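Carboxylesterase SOBER1 (Arabidopsis thaliana, PDB 6AVX) hydrolyses carboxylic esters with a preference for short acyl chains, shows phospholipase A2 activity, and negatively regulates the plant hypersensitive response triggered by the bacterial effector AvrBsT. Local coordinates at residues Q25-S30 against I196-L201; H158-D161 against L166-A169; A43-V48 against G53-S58; K83-I88 against L115-L120; G133-T138 against L174-E179. The protein carries 1 engineered substitution. All blocks are in the same frame, centred on the assembly; numbering follows the deposited sequence.

Contact 1: residues Q25-S30 against I196-L201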
# COMPACT_ATOMS: atom_id res chain seq x y z
N GLN A 25 10.77 3.95 -9.93
CA GLN A 25 11.42 2.71 -10.32
C GLN A 25 12.90 2.91 -10.59
O GLN A 25 13.68 1.95 -10.48
CB GLN A 25 10.73 2.08 -11.53
CG GLN A 25 10.95 2.80 -12.85
CD GLN A 25 9.97 2.33 -13.91
OE1 GLN A 25 10.22 1.36 -14.63
NE2 GLN A 25 8.83 2.99 -13.98
N THR A 26 13.31 4.13 -10.96
CA THR A 26 14.71 4.41 -11.25
C THR A 26 15.57 4.43 -10.00
O THR A 26 16.80 4.45 -10.11
CB THR A 26 14.90 5.72 -12.02
OG1 THR A 26 14.64 6.85 -11.18
CG2 THR A 26 14.00 5.76 -13.22
N GLN A 27 14.97 4.45 -8.80
CA GLN A 27 15.74 4.30 -7.57
C GLN A 27 16.01 2.85 -7.22
O GLN A 27 16.78 2.57 -6.30
CB GLN A 27 14.99 4.99 -6.42
CG GLN A 27 14.90 6.49 -6.59
CD GLN A 27 16.26 7.12 -6.68
OE1 GLN A 27 17.16 6.79 -5.90
NE2 GLN A 27 16.44 8.03 -7.63
N PHE A 28 15.39 1.91 -7.94
CA PHE A 28 15.60 0.48 -7.74
C PHE A 28 16.59 0.06 -8.81
O PHE A 28 16.23 -0.39 -9.90
CB PHE A 28 14.27 -0.27 -7.86
CG PHE A 28 13.31 -0.00 -6.73
CD1 PHE A 28 12.72 1.24 -6.57
CD2 PHE A 28 12.97 -1.01 -5.84
CE1 PHE A 28 11.83 1.49 -5.53
CE2 PHE A 28 12.09 -0.76 -4.79
CZ PHE A 28 11.52 0.49 -4.64
N LYS A 29 17.87 0.26 -8.50
CA LYS A 29 18.96 0.17 -9.46
C LYS A 29 19.67 -1.18 -9.46
O LYS A 29 20.62 -1.36 -10.24
CB LYS A 29 19.98 1.28 -9.20
CG LYS A 29 19.42 2.66 -9.39
CD LYS A 29 20.50 3.70 -9.22
CE LYS A 29 19.96 5.12 -9.32
NZ LYS A 29 19.48 5.44 -10.68
N SER A 30 19.24 -2.13 -8.64
CA SER A 30 19.95 -3.39 -8.53
C SER A 30 19.79 -4.25 -9.78
O SER A 30 18.80 -4.16 -10.51
CB SER A 30 19.44 -4.19 -7.33
OG SER A 30 18.09 -4.56 -7.51
N ILE A 196 8.58 10.42 0.73
CA ILE A 196 9.42 9.25 0.47
C ILE A 196 10.87 9.69 0.44
O ILE A 196 11.21 10.63 -0.28
CB ILE A 196 9.06 8.61 -0.87
CG1 ILE A 196 7.60 8.16 -0.87
CG2 ILE A 196 10.02 7.43 -1.17
CD1 ILE A 196 7.15 7.59 -2.19
N SER A 197 11.72 8.97 1.15
CA SER A 197 13.15 9.19 1.00
C SER A 197 13.78 8.08 0.16
O SER A 197 13.27 6.96 0.08
CB SER A 197 13.84 9.23 2.36
OG SER A 197 13.87 7.95 2.94
N ASN A 198 14.90 8.41 -0.49
CA ASN A 198 15.57 7.41 -1.31
C ASN A 198 16.05 6.24 -0.46
O ASN A 198 15.97 5.09 -0.89
CB ASN A 198 16.73 8.04 -2.09
CG ASN A 198 16.25 8.82 -3.31
OD1 ASN A 198 15.12 8.64 -3.78
ND2 ASN A 198 17.12 9.67 -3.84
N LYS A 199 16.49 6.50 0.77
CA LYS A 199 16.93 5.39 1.62
C LYS A 199 15.76 4.47 1.95
O LYS A 199 15.93 3.25 2.06
CB LYS A 199 17.59 5.92 2.89
CG LYS A 199 16.67 6.67 3.84
CD LYS A 199 17.44 7.24 5.03
CE LYS A 199 18.34 8.41 4.63
NZ LYS A 199 17.58 9.57 4.07
N GLU A 200 14.57 5.04 2.14
CA GLU A 200 13.37 4.24 2.38
C GLU A 200 13.09 3.32 1.19
O GLU A 200 12.75 2.14 1.38
CB GLU A 200 12.23 5.22 2.62
CG GLU A 200 10.91 4.62 2.92
CD GLU A 200 9.82 5.68 3.00
OE1 GLU A 200 8.74 5.36 3.55
OE2 GLU A 200 10.04 6.82 2.55
N LEU A 201 13.27 3.82 -0.03
CA LEU A 201 13.09 3.00 -1.22
C LEU A 201 14.16 1.92 -1.31
O LEU A 201 13.86 0.78 -1.70
CB LEU A 201 13.11 3.88 -2.48
CG LEU A 201 11.97 4.87 -2.62
CD1 LEU A 201 12.16 5.70 -3.86
CD2 LEU A 201 10.63 4.13 -2.66
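Gln27 and Asn198 lay their side-chain amides flat against each other where a loop of the alpha/beta-hydrolase fold meets the first turn of its last helix, 198-212. The amide planes are 4° apart, and Gln27 OE1 lies 3.4 Å from Asn198 CG. This is a stack without a hydrogen bond; the two amide oxygens, both acceptors, are 3.5 Å apart, Gln27 OE1 to Asn198 OD1. A bend at chi2 (-59°) folds the Gln27 amide over that of Asn198; CB and CG, nearer the backbone, lie against Leu201.

Apolar packing lies beside the stack, and Leu201 shares its two methyls between two partners. Its CD1 is 3.9 Å from Gln27 CB, while its CD2 is 4.1 Å from Phe28 CE1. The tip of the Phe28 ring also comes near the helix backbone, with CZ 3.8 Å from Leu201 O. Farther out, Phe28 meets Trp38 edge-to-face and Leu201 touches Trp10 of strand 7-11, so the pair reaches the central sheet.

Polar links to later turns of the helix come from Gln27 O, which receives Lys202 NZ, and from Ser30 OG, bonded to Glu205. Lys29 NZ donates to Thr26 O at 2.9 Å, holding the loop turn. The helix, which starts shortly after the probable charge-relay residue His194, opens with a capping box: Glu200 N donates to Ser197 OG at 3.1 Å, and in return Ser197 N donates to Glu200 OE2, meeting that oxygen nearly along its C-O axis.

Contact 2: residues H158-D161 against L166-A169; sequences HGTD and LFEA
A single water is gripped from both segments: it donates to Thr160 O at 2.9 Å and accepts from Phe167 N at 3.0 Å. It thereby satisfies an amide at the first turn of helix 167-171, just after the N-cap residue Leu166.

The Phe167 ring fills the corner beside this bridge. With CG anti to the backbone N (chi1 -175°), the ring lies alongside the chain of 158-160. Thr160 CG2 sits over one face, offset toward the rim, in a CH-pi contact 4.2 Å from the ring centroid. Two backbone oxygens approach the same ring: His158 O comes to its edge near the plane, 3.8 Å from Phe167 CE1, and Gly159 O stands obliquely 3.4 Å from Phe167 CD1. The imidazole of His158 is steeply inclined to the phenyl ring, planes 84° apart, and His158 CB lies 4.0 Å from Phe167 CD1.

Both imidazole nitrogens are held outside the two segments, NE2 by Val165 O and ND1 by Trp156 NE1, which fixes the ring's rotation. Thr160 OG1 donates to Asp161 OD1 at 2.9 Å and is also bonded to Gly191 N.

The turn joining the segments carries Asp162, probably the acid of the charge-relay system, and His158 lies close to it. Strand 154-159 leads into this turn and helix 167-171 leaves it; beside them runs strand 184-189, whose Tyr189 bonds the backbones of His158 and Thr160 while Phe186 and Ala188 pack against the Phe167 ring.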
# COMPACT_ATOMS: atom_id res chain seq x y z
N HIS A 158 7.32 4.20 7.91
CA HIS A 158 6.61 5.40 8.35
C HIS A 158 7.59 6.38 8.97
O HIS A 158 8.50 5.99 9.72
CB HIS A 158 5.52 5.05 9.37
CG HIS A 158 4.27 5.87 9.25
ND1 HIS A 158 3.06 5.30 8.92
CD2 HIS A 158 4.03 7.19 9.44
CE1 HIS A 158 2.13 6.24 8.89
NE2 HIS A 158 2.70 7.40 9.19
N GLY A 159 7.39 7.66 8.66
CA GLY A 159 8.21 8.71 9.23
C GLY A 159 7.69 9.11 10.60
O GLY A 159 6.49 9.29 10.80
N THR A 160 8.62 9.26 11.54
CA THR A 160 8.20 9.56 12.90
C THR A 160 7.59 10.95 13.03
O THR A 160 6.81 11.19 13.95
CB THR A 160 9.36 9.46 13.90
OG1 THR A 160 10.38 10.41 13.56
CG2 THR A 160 9.96 8.07 13.91
N ASP A 161 7.93 11.87 12.12
CA ASP A 161 7.52 13.26 12.21
C ASP A 161 6.35 13.59 11.31
O ASP A 161 6.04 14.76 11.10
CB ASP A 161 8.71 14.18 11.93
CG ASP A 161 9.75 14.17 13.04
OD1 ASP A 161 9.70 13.26 13.89
OD2 ASP A 161 10.62 15.08 13.05
N LEU A 166 -0.43 10.43 10.96
CA LEU A 166 0.39 10.41 12.15
C LEU A 166 1.09 9.07 12.30
O LEU A 166 0.55 8.02 11.97
CB LEU A 166 -0.44 10.65 13.41
CG LEU A 166 -1.17 11.98 13.55
CD1 LEU A 166 -1.27 12.27 15.02
CD2 LEU A 166 -0.50 13.12 12.86
N PHE A 167 2.30 9.12 12.83
CA PHE A 167 3.07 7.91 13.07
C PHE A 167 2.26 6.90 13.88
O PHE A 167 2.33 5.69 13.62
CB PHE A 167 4.37 8.30 13.79
CG PHE A 167 5.34 7.17 14.00
CD1 PHE A 167 6.07 6.64 12.95
CD2 PHE A 167 5.56 6.67 15.28
CE1 PHE A 167 6.98 5.62 13.15
CE2 PHE A 167 6.47 5.64 15.49
CZ PHE A 167 7.18 5.12 14.42
N GLU A 168 1.45 7.37 14.83
CA GLU A 168 0.63 6.46 15.63
C GLU A 168 -0.37 5.69 14.77
O GLU A 168 -0.75 4.56 15.13
CB GLU A 168 -0.11 7.22 16.73
CG GLU A 168 -1.10 8.26 16.21
CD GLU A 168 -2.15 8.63 17.25
OE1 GLU A 168 -3.34 8.78 16.87
OE2 GLU A 168 -1.79 8.77 18.44
N ALA A 169 -0.84 6.27 13.67
CA ALA A 169 -1.72 5.53 12.77
C ALA A 169 -0.99 4.38 12.11
O ALA A 169 -1.59 3.34 11.82
CB ALA A 169 -2.30 6.45 11.71
O HOH W 1 3.95 11.52 13.66

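Contact 3: residues A43-V48 against G53-S58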
# COMPACT_ATOMS: atom_id res chain seq x y z
N ALA A 43 -5.62 6.67 -10.18
CA ALA A 43 -6.93 6.58 -9.59
C ALA A 43 -7.93 7.42 -10.40
O ALA A 43 -7.56 8.41 -11.03
CB ALA A 43 -6.92 7.11 -8.16
N PRO A 44 -9.21 7.08 -10.35
CA PRO A 44 -10.23 7.92 -10.99
C PRO A 44 -10.36 9.25 -10.30
O PRO A 44 -9.97 9.44 -9.15
CB PRO A 44 -11.52 7.12 -10.81
CG PRO A 44 -11.09 5.72 -10.45
CD PRO A 44 -9.82 5.93 -9.67
N PHE A 45 -10.96 10.19 -11.03
CA PHE A 45 -11.36 11.48 -10.48
C PHE A 45 -12.63 11.30 -9.65
O PHE A 45 -13.71 11.04 -10.19
CB PHE A 45 -11.58 12.49 -11.61
CG PHE A 45 -10.31 12.95 -12.23
CD1 PHE A 45 -9.52 13.89 -11.58
CD2 PHE A 45 -9.86 12.43 -13.42
CE1 PHE A 45 -8.32 14.30 -12.12
CE2 PHE A 45 -8.65 12.86 -13.98
CZ PHE A 45 -7.88 13.79 -13.31
N ASN A 46 -12.51 11.47 -8.34
CA ASN A 46 -13.61 11.32 -7.41
C ASN A 46 -13.68 12.55 -6.52
O ASN A 46 -12.65 13.19 -6.25
CB ASN A 46 -13.40 10.10 -6.49
CG ASN A 46 -13.48 8.80 -7.22
OD1 ASN A 46 -14.52 8.43 -7.77
ND2 ASN A 46 -12.39 8.05 -7.23
N PRO A 47 -14.87 12.90 -6.01
CA PRO A 47 -14.93 13.91 -4.95
C PRO A 47 -14.27 13.39 -3.69
O PRO A 47 -14.30 12.19 -3.38
CB PRO A 47 -16.44 14.11 -4.74
CG PRO A 47 -17.11 13.36 -5.82
CD PRO A 47 -16.19 12.31 -6.29
N VAL A 48 -13.65 14.30 -2.95
CA VAL A 48 -12.92 13.94 -1.74
C VAL A 48 -13.43 14.78 -0.57
O VAL A 48 -13.32 16.02 -0.58
CB VAL A 48 -11.40 14.10 -1.91
CG1 VAL A 48 -10.68 13.73 -0.63
CG2 VAL A 48 -10.92 13.24 -3.07
N GLY A 53 -15.30 18.06 -0.96
CA GLY A 53 -15.95 17.55 -2.13
C GLY A 53 -15.27 17.88 -3.43
O GLY A 53 -15.78 17.51 -4.49
N ALA A 54 -14.12 18.55 -3.40
CA ALA A 54 -13.38 18.82 -4.62
C ALA A 54 -12.96 17.52 -5.29
O ALA A 54 -12.60 16.54 -4.62
CB ALA A 54 -12.15 19.67 -4.32
N VAL A 55 -13.00 17.52 -6.61
CA VAL A 55 -12.69 16.34 -7.40
C VAL A 55 -11.20 16.30 -7.71
O VAL A 55 -10.60 17.31 -8.11
CB VAL A 55 -13.55 16.33 -8.68
CG1 VAL A 55 -13.07 15.27 -9.66
CG2 VAL A 55 -15.03 16.15 -8.33
N MET A 56 -10.61 15.13 -7.56
CA MET A 56 -9.20 14.91 -7.84
C MET A 56 -8.99 13.41 -7.95
O MET A 56 -9.87 12.63 -7.60
CB MET A 56 -8.34 15.51 -6.71
CG MET A 56 -8.66 14.94 -5.33
SD MET A 56 -8.02 15.94 -3.99
CE MET A 56 -8.99 17.44 -4.20
N ARG A 57 -7.83 13.01 -8.43
CA ARG A 57 -7.55 11.58 -8.47
C ARG A 57 -7.50 11.08 -7.03
O ARG A 57 -6.78 11.63 -6.19
CB ARG A 57 -6.24 11.29 -9.17
CG ARG A 57 -6.25 11.60 -10.64
CD ARG A 57 -5.15 10.83 -11.37
NE ARG A 57 -5.09 11.16 -12.79
CZ ARG A 57 -5.91 10.68 -13.71
NH1 ARG A 57 -5.80 11.08 -14.97
NH2 ARG A 57 -6.83 9.78 -13.41
N SER A 58 -8.26 10.03 -6.74
CA SER A 58 -8.38 9.54 -5.38
C SER A 58 -8.84 8.09 -5.43
O SER A 58 -9.85 7.78 -6.06
CB SER A 58 -9.41 10.36 -4.62
OG SER A 58 -9.59 9.84 -3.33
O HOH W 2 -12.37 9.90 -3.12
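Residues 45-48 and 54-57 form an antiparallel beta hairpin in which Asn46 and Met56 are a hydrogen-bonded pair, Phe45-Arg57 and Pro47-Val55 are non-hydrogen-bonded pairs, and the strands are strongly twisted, their directions 135° apart. Pairing runs past the strand end, where Ser58 N donates to Pro44 O at 3.0 Å.

On the face bearing Phe45 and Arg57, the arginine crosses the phenyl ring at a slant. Its CG sits over one face, 4.0 Å from the ring centroid, and Phe45 CE2 reaches over the guanidinium 3.5 Å from Arg57 CZ, the two planes tilted 41° apart. The extended stem of Arg57 delivers NH2 to Ala43 O at 2.8 Å, an acceptor lying in the guanidinium plane. Next along, Val55 CG1 packs on Phe45 CB at 3.7 Å.

The other face carries Asn46, Val48 and Met56. Asn46 ND2 donates to Ser58 O at 2.8 Å, with the bond lying in both the carbonyl plane and its own amide plane. Met56 CG, set between backbone N and carbonyl carbon (chi1 58°), meets Val48 CG2 at 3.6 Å, and the same methyl touches Ser58 CB. A water links Pro47 O to Ser58 OG, 2.8 Å from that hydroxyl, which is also bonded to Gln109 NE2.

In the chain the hairpin comes between strand 37-39 and helix 75-94. Its base is fastened inward by Ala43 N to His12, by the backbone of Arg57 to Gly15, and by Ser58 to Gln109 at the start of helix 109-120, next to the probable nucleophile Ser108.

Contact 4: residues K83-I88 against L115-L120; sequences KNVHAI and LASVLL
With CG opposite its carbonyl carbon and beside the backbone N (chi1 -77°), His86 swings its imidazole off helix 75-94 and across to Ser117 and Leu120 of the neighbouring helix. Ser117 has its OG in the equivalent place, which turns the hydroxyl toward Val85.

The imidazole makes the one hydrogen bond between the segments. His86 NE2 donates to Ser117 O at 2.8 Å with an angle of 161° at the hydrogen; the oxygen is met on a lone pair, in its carbonyl plane, and itself lies close to the plane of the ring. The next ring atom, CE1, stands 3.4 Å from Leu120 O and 3.9 Å from Leu120 CB, so the end of the imidazole reaches both Ser117 and Leu120, three residues apart. Tyr121 meets the ring edge-to-face.

These are two of the helices that flank the central sheet of the alpha/beta-hydrolase fold; 109-120 follows the probable nucleophile elbow at Ser108. Their short segments pass 9.6 Å apart with the axes 61° from each other, and the backbones come nearest at Val85 and Ser117.

Val85 CG1 is 3.3 Å from Ser117 OG and 3.6 Å from Ser117 CB, while Val85 CB is 3.4 Å from the same hydroxyl oxygen. That hydroxyl has its polar partner within its own helix, Leu113 O, and lies against the valine methyl. On the sheet side Val85 rests against Leu9 and Leu11 of strand 7-11, and Ser117 also touches Val82.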
# COMPACT_ATOMS: atom_id res chain seq x y z
N LYS A 83 -11.40 -3.74 -5.57
CA LYS A 83 -11.87 -4.50 -6.73
C LYS A 83 -11.01 -4.21 -7.95
O LYS A 83 -10.64 -5.13 -8.69
CB LYS A 83 -13.33 -4.14 -7.01
CG LYS A 83 -13.94 -4.90 -8.17
CD LYS A 83 -15.37 -4.40 -8.40
CE LYS A 83 -16.01 -5.03 -9.63
NZ LYS A 83 -17.36 -4.46 -9.90
N ASN A 84 -10.68 -2.95 -8.17
CA ASN A 84 -9.86 -2.62 -9.33
C ASN A 84 -8.43 -3.12 -9.18
O ASN A 84 -7.86 -3.64 -10.15
CB ASN A 84 -9.87 -1.12 -9.56
CG ASN A 84 -8.88 -0.72 -10.59
OD1 ASN A 84 -7.82 -0.16 -10.28
ND2 ASN A 84 -9.17 -1.05 -11.84
N VAL A 85 -7.83 -2.96 -8.00
CA VAL A 85 -6.48 -3.51 -7.79
C VAL A 85 -6.48 -5.01 -8.03
O VAL A 85 -5.59 -5.54 -8.70
CB VAL A 85 -5.95 -3.14 -6.39
CG1 VAL A 85 -4.63 -3.86 -6.12
CG2 VAL A 85 -5.78 -1.64 -6.24
N HIS A 86 -7.49 -5.70 -7.52
CA HIS A 86 -7.56 -7.14 -7.71
C HIS A 86 -7.71 -7.51 -9.18
O HIS A 86 -7.18 -8.54 -9.60
CB HIS A 86 -8.71 -7.73 -6.90
CG HIS A 86 -8.40 -7.84 -5.43
ND1 HIS A 86 -9.21 -8.53 -4.56
CD2 HIS A 86 -7.35 -7.39 -4.71
CE1 HIS A 86 -8.67 -8.50 -3.36
NE2 HIS A 86 -7.54 -7.81 -3.42
N ALA A 87 -8.44 -6.72 -9.96
CA ALA A 87 -8.53 -7.00 -11.40
C ALA A 87 -7.15 -6.95 -12.04
O ALA A 87 -6.81 -7.79 -12.89
CB ALA A 87 -9.48 -6.00 -12.06
N ILE A 88 -6.32 -5.98 -11.64
CA ILE A 88 -4.97 -5.86 -12.18
C ILE A 88 -4.15 -7.08 -11.80
O ILE A 88 -3.45 -7.68 -12.63
CB ILE A 88 -4.31 -4.56 -11.68
CG1 ILE A 88 -5.02 -3.33 -12.26
CG2 ILE A 88 -2.81 -4.55 -12.03
CD1 ILE A 88 -4.59 -2.02 -11.63
N LEU A 115 -2.48 -2.20 1.58
CA LEU A 115 -2.78 -3.09 2.68
C LEU A 115 -4.11 -3.81 2.45
O LEU A 115 -4.20 -5.03 2.58
CB LEU A 115 -2.83 -2.31 3.98
CG LEU A 115 -2.94 -3.21 5.21
CD1 LEU A 115 -1.60 -3.82 5.54
CD2 LEU A 115 -3.49 -2.45 6.40
N ALA A 116 -5.15 -3.05 2.14
CA ALA A 116 -6.46 -3.65 1.93
C ALA A 116 -6.43 -4.65 0.79
O ALA A 116 -7.05 -5.73 0.87
CB ALA A 116 -7.47 -2.55 1.64
N SER A 117 -5.72 -4.31 -0.28
CA SER A 117 -5.70 -5.17 -1.46
C SER A 117 -4.99 -6.48 -1.17
O SER A 117 -5.44 -7.55 -1.62
CB SER A 117 -5.05 -4.45 -2.63
OG SER A 117 -5.78 -3.30 -3.03
N VAL A 118 -3.85 -6.42 -0.49
CA VAL A 118 -3.11 -7.63 -0.18
C VAL A 118 -3.90 -8.52 0.77
O VAL A 118 -3.99 -9.74 0.57
CB VAL A 118 -1.73 -7.26 0.39
CG1 VAL A 118 -1.07 -8.48 1.01
CG2 VAL A 118 -0.87 -6.61 -0.69
N LEU A 119 -4.49 -7.93 1.80
CA LEU A 119 -5.13 -8.74 2.84
C LEU A 119 -6.41 -9.40 2.36
O LEU A 119 -6.85 -10.39 2.97
CB LEU A 119 -5.44 -7.88 4.08
CG LEU A 119 -4.25 -7.27 4.82
CD1 LEU A 119 -4.71 -6.31 5.91
CD2 LEU A 119 -3.38 -8.36 5.40
N LEU A 120 -7.02 -8.89 1.31
CA LEU A 120 -8.23 -9.47 0.76
C LEU A 120 -7.98 -10.33 -0.47
O LEU A 120 -8.93 -10.89 -1.01
CB LEU A 120 -9.25 -8.37 0.45
CG LEU A 120 -9.87 -7.76 1.71
CD1 LEU A 120 -10.53 -6.43 1.40
CD2 LEU A 120 -10.90 -8.73 2.34

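Contact 5: residues G133-T138 against L174-E179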
# COMPACT_ATOMS: atom_id res chain seq x y z
N GLY A 133 1.11 4.85 5.35
CA GLY A 133 -0.29 4.56 5.19
C GLY A 133 -1.04 4.49 6.51
O GLY A 133 -0.59 4.97 7.55
N TRP A 134 -2.20 3.86 6.45
CA TRP A 134 -3.05 3.66 7.62
C TRP A 134 -3.92 2.45 7.35
O TRP A 134 -3.97 1.94 6.23
CB TRP A 134 -3.89 4.90 7.91
CG TRP A 134 -4.90 5.26 6.86
CD1 TRP A 134 -6.21 4.87 6.82
CD2 TRP A 134 -4.72 6.13 5.74
NE1 TRP A 134 -6.84 5.42 5.75
CE2 TRP A 134 -5.96 6.22 5.07
CE3 TRP A 134 -3.64 6.86 5.25
CZ2 TRP A 134 -6.14 7.00 3.93
CZ3 TRP A 134 -3.82 7.64 4.13
CH2 TRP A 134 -5.07 7.72 3.48
N VAL A 135 -4.59 1.96 8.38
CA VAL A 135 -5.49 0.82 8.27
C VAL A 135 -6.85 1.34 7.84
O VAL A 135 -7.48 2.08 8.60
CB VAL A 135 -5.58 0.05 9.60
CG1 VAL A 135 -6.50 -1.15 9.44
CG2 VAL A 135 -4.20 -0.41 10.04
N PRO A 136 -7.34 1.00 6.63
CA PRO A 136 -8.51 1.70 6.10
C PRO A 136 -9.82 1.00 6.36
O PRO A 136 -10.80 1.22 5.65
CB PRO A 136 -8.20 1.75 4.60
CG PRO A 136 -7.56 0.47 4.37
CD PRO A 136 -6.70 0.19 5.58
N PHE A 137 -9.85 0.17 7.39
CA PHE A 137 -11.07 -0.53 7.78
C PHE A 137 -10.94 -0.95 9.23
O PHE A 137 -9.88 -0.83 9.84
CB PHE A 137 -11.42 -1.68 6.81
CG PHE A 137 -10.25 -2.49 6.28
CD1 PHE A 137 -9.16 -2.81 7.07
CD2 PHE A 137 -10.27 -2.98 4.98
CE1 PHE A 137 -8.11 -3.57 6.56
CE2 PHE A 137 -9.25 -3.75 4.48
CZ PHE A 137 -8.16 -4.05 5.27
N THR A 138 -12.05 -1.40 9.81
CA THR A 138 -12.08 -1.87 11.18
C THR A 138 -11.81 -3.37 11.23
O THR A 138 -11.71 -4.04 10.19
CB THR A 138 -13.44 -1.61 11.85
OG1 THR A 138 -14.39 -2.54 11.32
CG2 THR A 138 -13.93 -0.18 11.64
N LEU A 174 0.13 -2.55 13.67
CA LEU A 174 0.80 -3.73 14.20
C LEU A 174 -0.16 -4.60 15.01
O LEU A 174 -0.25 -5.80 14.73
CB LEU A 174 2.06 -3.33 14.96
CG LEU A 174 3.12 -2.66 14.08
CD1 LEU A 174 4.33 -2.21 14.89
CD2 LEU A 174 3.55 -3.57 12.93
N PRO A 175 -0.91 -4.08 15.97
CA PRO A 175 -1.86 -4.96 16.66
C PRO A 175 -2.99 -5.42 15.78
O PRO A 175 -3.50 -6.54 15.96
CB PRO A 175 -2.34 -4.13 17.85
CG PRO A 175 -1.97 -2.72 17.54
CD PRO A 175 -0.79 -2.77 16.63
N PHE A 176 -3.40 -4.61 14.81
CA PHE A 176 -4.41 -5.05 13.85
C PHE A 176 -3.92 -6.26 13.07
O PHE A 176 -4.62 -7.27 12.94
CB PHE A 176 -4.75 -3.89 12.92
CG PHE A 176 -5.79 -4.21 11.90
CD1 PHE A 176 -7.11 -3.94 12.12
CD2 PHE A 176 -5.42 -4.78 10.69
CE1 PHE A 176 -8.06 -4.24 11.17
CE2 PHE A 176 -6.38 -5.09 9.74
CZ PHE A 176 -7.69 -4.82 9.98
N LEU A 177 -2.69 -6.19 12.58
CA LEU A 177 -2.17 -7.27 11.77
C LEU A 177 -1.90 -8.50 12.61
O LEU A 177 -2.07 -9.63 12.13
CB LEU A 177 -0.93 -6.79 11.00
CG LEU A 177 -1.27 -5.76 9.90
CD1 LEU A 177 -0.02 -5.15 9.29
CD2 LEU A 177 -2.15 -6.37 8.82
N LYS A 178 -1.52 -8.32 13.88
CA LYS A 178 -1.39 -9.46 14.78
C LYS A 178 -2.73 -10.16 14.97
O LYS A 178 -2.82 -11.39 14.88
CB LYS A 178 -0.81 -8.99 16.11
CG LYS A 178 -0.31 -10.13 17.02
CD LYS A 178 1.00 -10.72 16.54
CE LYS A 178 2.16 -9.72 16.63
NZ LYS A 178 3.45 -10.32 16.20
N GLU A 179 -3.79 -9.39 15.21
CA GLU A 179 -5.12 -9.98 15.30
C GLU A 179 -5.45 -10.76 14.04
O GLU A 179 -6.05 -11.84 14.09
CB GLU A 179 -6.18 -8.89 15.56
CG GLU A 179 -7.61 -9.45 15.66
CD GLU A 179 -8.70 -8.39 15.93
OE1 GLU A 179 -9.90 -8.76 15.93
OE2 GLU A 179 -8.37 -7.20 16.14
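Phe176, on helix 173-180 of the alpha/beta-hydrolase fold, presses its ring against Val135 and Phe137 of the loop that follows strand 127-131. From CB, which points toward the loop, the side chain sets CG anti to the backbone N (chi1 180°). At CG the first neighbour appears: Val135 CG1, 4.0 Å away.

The same methyl lies over the centre of the ring, 3.7 Å from the centroid and 3° off the normal, a nearly ideal CH-pi contact that reaches all six ring carbons almost equally. Beyond CD1, the ring edge at Phe176 CE1 faces the backbone, with Thr138 O 3.8 Å away and near the ring plane. On the other side, CE2 lies 3.9 Å from Phe137 CE1.

The two aromatic rings are near parallel, with planes 21° apart, but slid so far along each other that they barely overlap; they touch by their margins. Phe137 continues inward to Ala116, and Leu177, the next residue on the helix, packs on Leu119, so both sides of the contact rest on helix 109-120. Trp134, from the same loop, touches the probable nucleophile Ser108. The outermost atom of the phenylalanine, Phe176 CZ, ends 3.7 Å from Phe137 CE1.

From the N terminus, contact 1 opens at 25-30 and closes the widest loop at 196-201, tying the loop before strand 37-39 to helix 198-212 with the other four contacts nested inside. Contact 3 closes first, as a local hairpin; contact 4 follows in series, joining helices 75-94 and 109-120. Contact 5 ties the loop after strand 127-131 to helix 173-180, enclosing contact 2, the turn between strand 154-159 and helix 167-171. No loops cross. Contacts 4 and 5 touch through Ala116 and Phe137, contacts 2 and 5 through His158 and Gly133. Contact 1 lies across the chain centre from contacts 4 and 5; contact 3 touches none of the others but comes within about 6 Å of contact 4 (nearest atoms).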